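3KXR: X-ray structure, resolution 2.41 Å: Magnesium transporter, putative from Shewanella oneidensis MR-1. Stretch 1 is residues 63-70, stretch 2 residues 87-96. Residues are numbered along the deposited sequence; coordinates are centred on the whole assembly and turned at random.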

# COMPACT_ATOMS: atom_id res chain seq x y z
N GLN A 63 10.86 10.73 -9.81
CA GLN A 63 10.06 11.97 -9.96
C GLN A 63 10.57 12.87 -11.05
O GLN A 63 11.66 13.41 -10.96
CB GLN A 63 10.07 12.78 -8.65
CG GLN A 63 8.85 12.57 -7.85
CD GLN A 63 8.95 13.00 -6.42
OE1 GLN A 63 8.43 14.05 -6.04
NE2 GLN A 63 9.55 12.15 -5.59
N MSE A 64 9.77 13.06 -12.08
CA MSE A 64 10.22 13.85 -13.18
C MSE A 64 9.08 14.23 -14.09
O MSE A 64 8.03 13.64 -14.09
CB MSE A 64 11.24 13.06 -13.98
CG MSE A 64 10.68 11.78 -14.54
SE MSE A 64 11.98 10.73 -15.55
CE MSE A 64 11.07 8.95 -15.54
N LEU A 65 9.32 15.23 -14.91
CA LEU A 65 8.41 15.57 -15.99
C LEU A 65 8.78 14.72 -17.24
O LEU A 65 9.83 14.88 -17.84
CB LEU A 65 8.46 17.09 -16.22
CG LEU A 65 7.42 17.98 -15.50
CD1 LEU A 65 7.15 17.63 -14.06
CD2 LEU A 65 7.79 19.45 -15.66
N VAL A 66 7.90 13.79 -17.61
CA VAL A 66 8.08 12.98 -18.81
C VAL A 66 6.75 12.87 -19.60
O VAL A 66 5.68 12.80 -19.02
CB VAL A 66 8.62 11.57 -18.42
CG1 VAL A 66 7.78 10.98 -17.30
CG2 VAL A 66 8.66 10.66 -19.63
N LEU A 67 6.84 12.90 -20.93
CA LEU A 67 5.67 12.70 -21.80
C LEU A 67 6.07 11.80 -22.98
O LEU A 67 7.25 11.73 -23.35
CB LEU A 67 5.15 14.06 -22.31
CG LEU A 67 4.46 15.04 -21.34
CD1 LEU A 67 4.22 16.37 -21.97
CD2 LEU A 67 3.15 14.43 -20.85
N SER A 68 5.10 11.13 -23.57
CA SER A 68 5.39 10.26 -24.70
C SER A 68 5.55 11.11 -25.96
O SER A 68 5.28 12.31 -25.98
CB SER A 68 4.27 9.25 -24.95
OG SER A 68 3.12 9.91 -25.49
N ASP A 69 5.92 10.46 -27.05
CA ASP A 69 6.19 11.18 -28.25
C ASP A 69 4.92 11.55 -28.98
O ASP A 69 4.99 12.06 -30.09
CB ASP A 69 7.13 10.39 -29.15
CG ASP A 69 6.55 9.06 -29.59
OD1 ASP A 69 5.34 8.80 -29.39
OD2 ASP A 69 7.35 8.27 -30.14
N LYS A 70 3.77 11.29 -28.36
CA LYS A 70 2.50 11.78 -28.90
C LYS A 70 2.12 13.15 -28.29
O LYS A 70 1.16 13.75 -28.71
CB LYS A 70 1.37 10.76 -28.67
CG LYS A 70 1.59 9.33 -29.25
CD LYS A 70 2.16 9.30 -30.71
CE LYS A 70 2.38 7.85 -31.31
NZ LYS A 70 3.84 7.45 -31.41
N CYS A 87 14.37 21.59 -8.72
CA CYS A 87 15.37 21.55 -9.78
C CYS A 87 14.82 21.08 -11.07
O CYS A 87 15.33 20.13 -11.66
CB CYS A 87 16.49 20.59 -9.43
SG CYS A 87 17.63 21.31 -8.37
N ASN A 88 13.78 21.74 -11.53
CA ASN A 88 13.10 21.28 -12.68
C ASN A 88 12.94 22.40 -13.64
O ASN A 88 12.29 23.38 -13.33
CB ASN A 88 11.75 20.75 -12.30
CG ASN A 88 10.94 20.32 -13.51
OD1 ASN A 88 9.79 20.73 -13.65
ND2 ASN A 88 11.54 19.48 -14.38
N ASP A 89 13.54 22.28 -14.81
CA ASP A 89 13.13 23.12 -15.91
C ASP A 89 13.24 22.46 -17.27
O ASP A 89 13.31 23.13 -18.28
CB ASP A 89 13.90 24.44 -15.87
CG ASP A 89 15.29 24.28 -16.35
OD1 ASP A 89 15.74 23.10 -16.49
OD2 ASP A 89 15.92 25.33 -16.62
N ASN A 90 13.23 21.12 -17.28
CA ASN A 90 13.26 20.34 -18.49
C ASN A 90 12.21 19.26 -18.40
O ASN A 90 11.76 18.89 -17.33
CB ASN A 90 14.64 19.72 -18.71
CG ASN A 90 15.64 20.71 -19.15
OD1 ASN A 90 15.29 21.76 -19.67
ND2 ASN A 90 16.91 20.42 -18.94
N LEU A 91 11.85 18.74 -19.56
CA LEU A 91 10.87 17.67 -19.62
C LEU A 91 11.35 16.63 -20.64
O LEU A 91 11.92 16.98 -21.68
CB LEU A 91 9.53 18.30 -19.97
CG LEU A 91 8.25 17.50 -20.11
CD1 LEU A 91 7.06 18.43 -19.85
CD2 LEU A 91 8.24 16.97 -21.51
N PHE A 92 11.18 15.36 -20.30
CA PHE A 92 11.79 14.30 -21.06
C PHE A 92 10.77 13.59 -21.93
O PHE A 92 9.65 13.37 -21.49
CB PHE A 92 12.47 13.33 -20.10
CG PHE A 92 13.43 14.01 -19.19
CD1 PHE A 92 14.40 14.86 -19.71
CD2 PHE A 92 13.35 13.87 -17.82
CE1 PHE A 92 15.28 15.53 -18.86
CE2 PHE A 92 14.24 14.54 -16.96
CZ PHE A 92 15.19 15.38 -17.49
N ILE A 93 11.16 13.27 -23.16
CA ILE A 93 10.26 12.64 -24.11
C ILE A 93 10.69 11.23 -24.33
O ILE A 93 11.88 10.98 -24.59
CB ILE A 93 10.24 13.35 -25.47
CG1 ILE A 93 9.91 14.82 -25.28
CG2 ILE A 93 9.24 12.72 -26.45
CD1 ILE A 93 8.61 15.09 -24.59
N VAL A 94 9.74 10.30 -24.25
CA VAL A 94 10.02 8.90 -24.48
C VAL A 94 9.11 8.35 -25.57
O VAL A 94 8.02 8.87 -25.82
CB VAL A 94 9.82 8.06 -23.18
CG1 VAL A 94 10.84 8.47 -22.10
CG2 VAL A 94 8.39 8.17 -22.67
N ASP A 95 9.56 7.28 -26.23
CA ASP A 95 8.69 6.57 -27.16
C ASP A 95 7.82 5.57 -26.42
O ASP A 95 7.83 5.53 -25.18
CB ASP A 95 9.50 5.90 -28.28
CG ASP A 95 10.32 4.72 -27.82
OD1 ASP A 95 10.16 4.19 -26.68
OD2 ASP A 95 11.13 4.30 -28.67
N GLU A 96 7.06 4.78 -27.15
CA GLU A 96 6.09 3.89 -26.51
C GLU A 96 6.74 2.70 -25.80
O GLU A 96 6.07 2.05 -25.02
CB GLU A 96 5.03 3.44 -27.50
CG GLU A 96 5.38 2.19 -28.24
CD GLU A 96 4.25 1.72 -29.15
OE1 GLU A 96 3.21 2.44 -29.23
OE2 GLU A 96 4.44 0.63 -29.78
O HOH W 1 11.84 16.74 -15.39
O HOH W 2 6.58 5.74 -30.11

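What holds the two backbones together? The two stretches run side by side as parallel strands, pairing Val66 with Phe92, Leu67 with Ile93 and Ser68 with Val94. Three backbone hydrogen bonds join them: Phe92 N donates to Leu65 O at 2.8 Å, Leu67 N to Phe92 O at 2.9 Å, and Val94 N to Leu67 O at 3.0 Å. Thus Leu67 uses both its N and its O on the second strand, reaching residues before and after its partner Ile93, while Phe92 in turn uses both its N and O around Val66. This staggered pattern is typical of parallel pairing. The strand directions nonetheless differ by 31°, so the pair is noticeably twisted.

Do the alpha carbons add to this ladder? Several carbonyl oxygens that face the neighbouring strand also receive a CA-H...O contact. Val66 CA lies 3.1 Å from Phe92 O, and Ile93 CA lies 3.2 Å from Leu67 O. Those two oxygens therefore each meet an N-H and a C-H from the opposing backbone. Ser68 CA approaches Val94 O at 3.2 Å, continuing the close packing toward the end of the pairing.

How do the side chains pack over the backbone? Alternation along the strands places Val66, Phe92, Ser68 and Val94 on one face, and Leu67 and Ile93 on the other. On the first face Val66 CG2 meets Val94 CG2 at 3.9 Å, two positions along from Phe92. On the second, the Ile93 side chain bends back so that its CD1 comes within 4.3 Å of Leu67 CB, and Leu67 CD1 reaches Leu91 CD2 at 4.1 Å. Before the paired residues, Leu65 CB packs 3.9 Å from Leu91 CG. Met64 is a selenomethionine; its SE lies 4.1 Å from Phe92 CD2 and approaches the ring obliquely, 5.4 Å from the ring centroid.

What links the stretches beyond the paired residues? A water bridges each end. Water 1 accepts from Leu65 N at 3.0 Å and donates to Asn90 O at 2.9 Å, extending the backbone connection where no direct hydrogen bond joins those two atoms. That same Asn90 O receives a weak hydrogen bond from Asn88 ND2 at 3.0 Å. At the other end, water 2 donates to Asp69 OD2 at 2.6 Å and accepts from Glu96 N at 3.1 Å. The other carboxylate oxygen, Asp69 OD1, forms a salt bridge with Lys70 NZ at 2.9 Å, within its own stretch.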